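Local coordinates for tyrosine-protein kinase receptor torso (Bombyx mori, PDB 5AOQ) that acts as a receptor tyrosine kinase of the cell membrane that binds prothoracicotropic hormone, stimulates MAPK signalling to ERK and helps initiate metamorphosis, at residues S79-F85 and F98-N104; E117-S122 and W134-V140. All blocks are in the same frame, centred on the assembly; numbering follows the deposited sequence.

Contact 1 of 2, residues S79-F85 and F98-N104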
loop_
_atom_site.group_PDB
_atom_site.type_symbol
_atom_site.label_atom_id
_atom_site.label_comp_id
_atom_site.label_asym_id
_atom_site.label_seq_id
_atom_site.Cartn_x
_atom_site.Cartn_y
_atom_site.Cartn_z
ATOM N N SER A 79 -19.468 -0.184 26.112
ATOM C CA SER A 79 -19.866 -1.572 26.322
ATOM C C SER A 79 -18.675 -2.453 26.668
ATOM O O SER A 79 -17.575 -2.270 26.147
ATOM C CB SER A 79 -20.565 -2.118 25.075
ATOM O OG SER A 79 -20.897 -3.484 25.241
ATOM N N GLU A 80 -18.912 -3.411 27.558
ATOM C CA GLU A 80 -17.891 -4.368 27.962
ATOM C C GLU A 80 -17.525 -5.301 26.812
ATOM O O GLU A 80 -16.426 -5.854 26.776
ATOM C CB GLU A 80 -18.376 -5.176 29.167
ATOM C CG GLU A 80 -19.660 -5.955 28.916
ATOM C CD GLU A 80 -20.145 -6.697 30.144
ATOM O OE1 GLU A 80 -19.500 -6.577 31.208
ATOM O OE2 GLU A 80 -21.174 -7.399 30.050
ATOM N N HIS A 81 -18.455 -5.470 25.875
ATOM C CA HIS A 81 -18.254 -6.364 24.738
ATOM C C HIS A 81 -17.826 -5.595 23.495
ATOM O O HIS A 81 -17.937 -4.369 23.442
ATOM C CB HIS A 81 -19.537 -7.140 24.431
ATOM C CG HIS A 81 -20.219 -7.696 25.642
ATOM N ND1 HIS A 81 -19.729 -8.776 26.344
ATOM C CD2 HIS A 81 -21.362 -7.329 26.269
ATOM C CE1 HIS A 81 -20.536 -9.046 27.355
ATOM N NE2 HIS A 81 -21.534 -8.181 27.332
ATOM N N TRP A 82 -17.336 -6.323 22.497
ATOM C CA TRP A 82 -17.063 -5.743 21.189
ATOM C C TRP A 82 -18.367 -5.265 20.573
ATOM O O TRP A 82 -19.437 -5.765 20.923
ATOM C CB TRP A 82 -16.396 -6.763 20.267
ATOM C CG TRP A 82 -14.910 -6.788 20.349
ATOM C CD1 TRP A 82 -14.150 -7.477 21.245
ATOM C CD2 TRP A 82 -13.995 -6.102 19.490
ATOM N NE1 TRP A 82 -12.816 -7.259 21.001
ATOM C CE2 TRP A 82 -12.695 -6.417 19.928
ATOM C CE3 TRP A 82 -14.150 -5.249 18.392
ATOM C CZ2 TRP A 82 -11.556 -5.908 19.308
ATOM C CZ3 TRP A 82 -13.018 -4.744 17.779
ATOM C CH2 TRP A 82 -11.738 -5.076 18.238
ATOM N N GLN A 83 -18.283 -4.298 19.664
ATOM C CA GLN A 83 -19.469 -3.854 18.938
ATOM C C GLN A 83 -19.234 -3.825 17.432
ATOM O O GLN A 83 -18.233 -3.286 16.962
ATOM C CB GLN A 83 -19.908 -2.473 19.425
ATOM C CG GLN A 83 -20.232 -2.411 20.909
ATOM C CD GLN A 83 -20.786 -1.064 21.328
ATOM O OE1 GLN A 83 -20.289 -0.438 22.264
ATOM N NE2 GLN A 83 -21.827 -0.614 20.639
ATOM N N LEU A 84 -20.172 -4.409 16.690
ATOM C CA LEU A 84 -20.131 -4.418 15.231
ATOM C C LEU A 84 -21.183 -3.482 14.661
ATOM O O LEU A 84 -22.322 -3.451 15.130
ATOM C CB LEU A 84 -20.342 -5.836 14.694
ATOM C CG LEU A 84 -20.506 -5.978 13.177
ATOM C CD1 LEU A 84 -19.270 -5.496 12.432
ATOM C CD2 LEU A 84 -20.812 -7.421 12.819
ATOM N N PHE A 85 -20.783 -2.716 13.648
ATOM C CA PHE A 85 -21.669 -1.763 12.991
ATOM C C PHE A 85 -21.618 -1.920 11.482
ATOM O O PHE A 85 -20.546 -2.136 10.915
ATOM C CB PHE A 85 -21.292 -0.337 13.380
ATOM C CG PHE A 85 -21.352 -0.089 14.850
ATOM C CD1 PHE A 85 -20.306 -0.478 15.669
ATOM C CD2 PHE A 85 -22.459 0.506 15.422
ATOM C CE1 PHE A 85 -20.359 -0.266 17.023
ATOM C CE2 PHE A 85 -22.515 0.720 16.778
ATOM C CZ PHE A 85 -21.467 0.329 17.579
ATOM N N PHE A 98 -18.675 -1.620 6.998
ATOM C CA PHE A 98 -18.811 -1.986 8.401
ATOM C C PHE A 98 -17.659 -1.464 9.248
ATOM O O PHE A 98 -16.626 -1.049 8.721
ATOM C CB PHE A 98 -18.891 -3.506 8.540
ATOM C CG PHE A 98 -17.561 -4.191 8.409
ATOM C CD1 PHE A 98 -17.053 -4.509 7.161
ATOM C CD2 PHE A 98 -16.814 -4.508 9.532
ATOM C CE1 PHE A 98 -15.828 -5.135 7.035
ATOM C CE2 PHE A 98 -15.588 -5.133 9.412
ATOM C CZ PHE A 98 -15.095 -5.446 8.161
ATOM N N THR A 99 -17.848 -1.487 10.565
ATOM C CA THR A 99 -16.774 -1.153 11.496
ATOM C C THR A 99 -16.974 -1.853 12.837
ATOM O O THR A 99 -18.105 -2.075 13.279
ATOM C CB THR A 99 -16.666 0.367 11.729
ATOM O OG1 THR A 99 -15.532 0.642 12.562
ATOM C CG2 THR A 99 -17.923 0.914 12.390
ATOM N N LEU A 100 -15.857 -2.206 13.466
ATOM C CA LEU A 100 -15.855 -2.903 14.747
ATOM C C LEU A 100 -15.304 -2.036 15.871
ATOM O O LEU A 100 -14.104 -1.774 15.928
ATOM C CB LEU A 100 -15.035 -4.187 14.640
ATOM C CG LEU A 100 -15.744 -5.353 13.960
ATOM C CD1 LEU A 100 -14.739 -6.405 13.579
ATOM C CD2 LEU A 100 -16.790 -5.943 14.890
ATOM N N ILE A 101 -16.183 -1.592 16.765
ATOM C CA ILE A 101 -15.758 -0.807 17.915
ATOM C C ILE A 101 -15.270 -1.720 19.038
ATOM O O ILE A 101 -16.005 -2.584 19.529
ATOM C CB ILE A 101 -16.890 0.109 18.431
ATOM C CG1 ILE A 101 -17.153 1.218 17.407
ATOM C CG2 ILE A 101 -16.534 0.699 19.804
ATOM C CD1 ILE A 101 -18.154 2.272 17.839
ATOM N N GLU A 102 -14.011 -1.517 19.413
ATOM C CA GLU A 102 -13.387 -2.206 20.533
ATOM C C GLU A 102 -14.102 -1.848 21.837
ATOM O O GLU A 102 -14.568 -0.718 21.987
ATOM C CB GLU A 102 -11.904 -1.826 20.608
ATOM C CG GLU A 102 -11.088 -2.580 21.647
ATOM C CD GLU A 102 -9.642 -2.119 21.698
ATOM O OE1 GLU A 102 -9.232 -1.344 20.809
ATOM O OE2 GLU A 102 -8.918 -2.534 22.628
ATOM N N PRO A 103 -14.202 -2.804 22.782
ATOM C CA PRO A 103 -14.881 -2.522 24.055
ATOM C C PRO A 103 -14.346 -1.288 24.779
ATOM O O PRO A 103 -13.211 -0.876 24.534
ATOM C CB PRO A 103 -14.623 -3.791 24.883
ATOM C CG PRO A 103 -13.554 -4.545 24.153
ATOM C CD PRO A 103 -13.754 -4.205 22.719
ATOM N N ASN A 104 -15.181 -0.703 25.636
ATOM C CA ASN A 104 -14.856 0.501 26.407
ATOM C C ASN A 104 -14.742 1.760 25.543
ATOM O O ASN A 104 -15.168 2.836 25.964
ATOM C CB ASN A 104 -13.563 0.302 27.206
ATOM C CG ASN A 104 -13.646 -0.873 28.161
ATOM O OD1 ASN A 104 -14.049 -0.720 29.314
ATOM N ND2 ASN A 104 -13.265 -2.053 27.686
#
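The indole of Trp-82 offers one face to the chain at Glu-102 and Pro-103, which settle on it through two CH-pi contacts. Pro-103 CD stands 3.5 Å from the centroid of the five-membered ring of Trp-82, almost on its normal. Glu-102 CA is 3.8 Å from the centroid of the six-membered ring. Leu-100 O approaches the edge of the indole instead. Exchanging Trp-82 for an alanine would probably leave Glu-102 and Pro-103 without this flat support and Tyr-37 of helix 27-38 without its edge-to-face partner.

Backbone bonds define the antiparallel hairpin of strands 83-88 and 98-101, part of the first fibronectin type III domain of the receptor's extracellular region. Gln-83 N donates to Ile-101 O at 2.9 Å, and Ile-101 N returns a bond to Gln-83 O; Phe-85 and Thr-99 exchange a second pair. Past the strands, Asn-104 N reaches Ser-79 O at 2.9 Å.

Leu-84 CD1 meets Leu-100 CD2 at 3.5 Å, on the face nearer helix 27-38. On the other, Phe-85 CG stands anti to its carbonyl carbon (chi1 -59°), which turns the ring along the strand toward Ile-101 CD1, and Phe-74 packs against both side chains.

Contact 2 of 2, residues E117-S122 and W134-V140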
loop_
_atom_site.group_PDB
_atom_site.type_symbol
_atom_site.label_atom_id
_atom_site.label_comp_id
_atom_site.label_asym_id
_atom_site.label_seq_id
_atom_site.Cartn_x
_atom_site.Cartn_y
_atom_site.Cartn_z
ATOM N N GLU A 117 -28.197 6.553 0.205
ATOM C CA GLU A 117 -28.777 6.462 1.537
ATOM C C GLU A 117 -28.405 5.128 2.160
ATOM O O GLU A 117 -28.483 4.086 1.508
ATOM C CB GLU A 117 -30.300 6.607 1.490
ATOM C CG GLU A 117 -30.801 8.042 1.537
ATOM C CD GLU A 117 -32.261 8.135 1.945
ATOM O OE1 GLU A 117 -32.978 7.118 1.836
ATOM O OE2 GLU A 117 -32.690 9.224 2.378
ATOM N N TYR A 118 -27.998 5.168 3.423
ATOM C CA TYR A 118 -27.696 3.956 4.173
ATOM C C TYR A 118 -28.440 3.966 5.497
ATOM O O TYR A 118 -28.914 5.012 5.943
ATOM C CB TYR A 118 -26.193 3.818 4.425
ATOM C CG TYR A 118 -25.367 3.617 3.178
ATOM C CD1 TYR A 118 -25.140 2.344 2.671
ATOM C CD2 TYR A 118 -24.811 4.698 2.509
ATOM C CE1 TYR A 118 -24.381 2.154 1.532
ATOM C CE2 TYR A 118 -24.052 4.518 1.372
ATOM C CZ TYR A 118 -23.840 3.245 0.886
ATOM O OH TYR A 118 -23.084 3.064 -0.249
ATOM N N GLN A 119 -28.549 2.794 6.115
ATOM C CA GLN A 119 -29.050 2.702 7.481
ATOM C C GLN A 119 -28.044 1.976 8.357
ATOM O O GLN A 119 -27.543 0.912 7.996
ATOM C CB GLN A 119 -30.398 1.985 7.528
ATOM C CG GLN A 119 -31.055 2.039 8.900
ATOM C CD GLN A 119 -32.411 1.370 8.931
ATOM O OE1 GLN A 119 -32.712 0.509 8.105
ATOM N NE2 GLN A 119 -33.243 1.770 9.886
ATOM N N ILE A 120 -27.748 2.565 9.511
ATOM C CA ILE A 120 -26.792 1.984 10.440
ATOM C C ILE A 120 -27.451 0.860 11.229
ATOM O O ILE A 120 -28.586 0.997 11.686
ATOM C CB ILE A 120 -26.237 3.036 11.423
ATOM C CG1 ILE A 120 -25.725 4.266 10.663
ATOM C CG2 ILE A 120 -25.132 2.430 12.283
ATOM C CD1 ILE A 120 -25.362 5.436 11.554
ATOM N N TRP A 121 -26.737 -0.252 11.376
ATOM C CA TRP A 121 -27.184 -1.348 12.229
ATOM C C TRP A 121 -26.045 -1.805 13.131
ATOM O O TRP A 121 -24.919 -2.006 12.666
ATOM C CB TRP A 121 -27.706 -2.514 11.388
ATOM C CG TRP A 121 -29.004 -2.222 10.699
ATOM C CD1 TRP A 121 -29.173 -1.584 9.506
ATOM C CD2 TRP A 121 -30.316 -2.562 11.162
ATOM N NE1 TRP A 121 -30.510 -1.503 9.197
ATOM C CE2 TRP A 121 -31.233 -2.097 10.199
ATOM C CE3 TRP A 121 -30.805 -3.214 12.298
ATOM C CZ2 TRP A 121 -32.609 -2.262 10.337
ATOM C CZ3 TRP A 121 -32.172 -3.378 12.434
ATOM C CH2 TRP A 121 -33.057 -2.903 11.459
ATOM N N SER A 122 -26.352 -1.961 14.418
ATOM C CA SER A 122 -25.348 -2.260 15.437
ATOM C C SER A 122 -25.555 -3.627 16.087
ATOM O O SER A 122 -26.671 -4.144 16.121
ATOM C CB SER A 122 -25.356 -1.173 16.519
ATOM O OG SER A 122 -26.572 -1.165 17.244
ATOM N N TRP A 134 -29.698 -7.844 15.480
ATOM C CA TRP A 134 -29.414 -6.485 15.030
ATOM C C TRP A 134 -30.365 -5.464 15.644
ATOM O O TRP A 134 -31.537 -5.755 15.879
ATOM C CB TRP A 134 -29.493 -6.410 13.501
ATOM C CG TRP A 134 -28.398 -7.165 12.813
ATOM C CD1 TRP A 134 -28.467 -8.427 12.300
ATOM C CD2 TRP A 134 -27.067 -6.703 12.564
ATOM N NE1 TRP A 134 -27.260 -8.780 11.747
ATOM C CE2 TRP A 134 -26.383 -7.739 11.897
ATOM C CE3 TRP A 134 -26.388 -5.513 12.837
ATOM C CZ2 TRP A 134 -25.052 -7.621 11.503
ATOM C CZ3 TRP A 134 -25.066 -5.400 12.451
ATOM C CH2 TRP A 134 -24.412 -6.445 11.788
ATOM N N MET A 135 -29.844 -4.265 15.897
ATOM C CA MET A 135 -30.639 -3.162 16.429
ATOM C C MET A 135 -30.713 -2.033 15.410
ATOM O O MET A 135 -29.696 -1.589 14.880
ATOM C CB MET A 135 -30.050 -2.657 17.746
ATOM C CG MET A 135 -29.984 -3.724 18.827
ATOM S SD MET A 135 -29.519 -3.071 20.440
ATOM C CE MET A 135 -29.486 -4.578 21.406
ATOM N N GLU A 136 -31.931 -1.574 15.146
ATOM C CA GLU A 136 -32.178 -0.571 14.122
ATOM C C GLU A 136 -31.623 0.789 14.532
ATOM O O GLU A 136 -31.917 1.289 15.618
ATOM C CB GLU A 136 -33.680 -0.476 13.846
ATOM C CG GLU A 136 -34.046 0.269 12.574
ATOM C CD GLU A 136 -35.518 0.129 12.226
ATOM O OE1 GLU A 136 -36.291 -0.341 13.087
ATOM O OE2 GLU A 136 -35.898 0.486 11.091
ATOM N N GLY A 137 -30.822 1.377 13.648
ATOM C CA GLY A 137 -30.196 2.662 13.902
ATOM C C GLY A 137 -30.829 3.765 13.077
ATOM O O GLY A 137 -31.931 3.592 12.553
ATOM N N PRO A 138 -30.135 4.908 12.951
ATOM C CA PRO A 138 -30.656 6.035 12.174
ATOM C C PRO A 138 -30.316 5.939 10.691
ATOM O O PRO A 138 -29.597 5.028 10.281
ATOM C CB PRO A 138 -29.975 7.247 12.817
ATOM C CG PRO A 138 -28.753 6.704 13.530
ATOM C CD PRO A 138 -28.804 5.201 13.506
ATOM N N ILE A 139 -30.833 6.879 9.905
ATOM C CA ILE A 139 -30.641 6.879 8.461
ATOM C C ILE A 139 -29.573 7.896 8.065
ATOM O O ILE A 139 -29.436 8.946 8.693
ATOM C CB ILE A 139 -31.960 7.192 7.719
ATOM C CG1 ILE A 139 -33.084 6.276 8.214
ATOM C CG2 ILE A 139 -31.786 7.031 6.214
ATOM C CD1 ILE A 139 -33.891 6.841 9.373
ATOM N N VAL A 140 -28.823 7.567 7.017
ATOM C CA VAL A 140 -27.782 8.440 6.480
ATOM C C VAL A 140 -28.206 8.961 5.110
ATOM O O VAL A 140 -28.968 8.303 4.404
ATOM C CB VAL A 140 -26.434 7.687 6.373
ATOM C CG1 VAL A 140 -25.356 8.563 5.746
ATOM C CG2 VAL A 140 -25.991 7.195 7.746
#
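Glu-136 lays its CA over one face of the Trp-121 indole, 3.6 Å from the centroid of the six-membered ring, in a CH-pi contact displaced toward the rim. The two side chains then run side by side in the same direction, the ring and carboxylate planes only 10° apart, and Glu-136 CG lies 3.5 Å from Trp-121 CH2. Trp-134 completes this dense end of the contact: its CE3 packs 3.6 Å from Trp-121 CB, while Trp-121 O comes up to the edge of its ring. Beside them Met-135 N donates to Ser-122 O at 3.2 Å, and Ser-122 N returns a weak bond to Met-135 O.

Gln-119 reaches across with CG anti to the backbone N (chi1 -172°) and the chain extended, and its NE2 donates at 3.2 Å to the anti lone pair of Glu-136 OE2. That oxygen also forms a salt bridge with Arg-15, while Tyr-16 donates its N to Gln-119 OE1 and accepts from Trp-121 NE1 through its O.

Toward Val-140 the pairing is less regular. Ile-120 and Val-140 are still buried against strand 63-68, whereas Gly-137, Pro-138 and Ile-139 are partly exposed, as are Met-135 and Glu-136. Ile-120 N bonds nearly straight to Pro-138 O, but the bond from Gly-137 N to Ile-120 O is weak and bent. Val-140 N donates to Tyr-118 O, and the return bond is long and weak. The one-residue register shift between Gln-119 and Trp-121 is a beta bulge in the antiparallel hairpin of strands 118-124 and 134-140, within the first fibronectin type III domain.

Overall arrangement
Two hairpins, following each other along the chain, illustrate how one sheet is built from local pairings. Strands 83-88 and 118-124 are neighbours at its middle, so contacts 1 and 2, with centres 15 Å apart, lie on either flank; the order 98-101, 83-88, 118-124, 134-140 is consistent with the C'-C-F-G sheet of fibronectin type III domains. Side chains bridge the seam: Phe-85 CE2 lies 3.4 Å from Ser-122 CB, and Leu-84 CD2 is 3.9 Å from Trp-134 CH2. Contact 1 is nearer the hormone-binding region, the side chain of Thr-99 being about 10 Å from that of Lys-204, which is implicated in binding; contact 2 lies away from such sites.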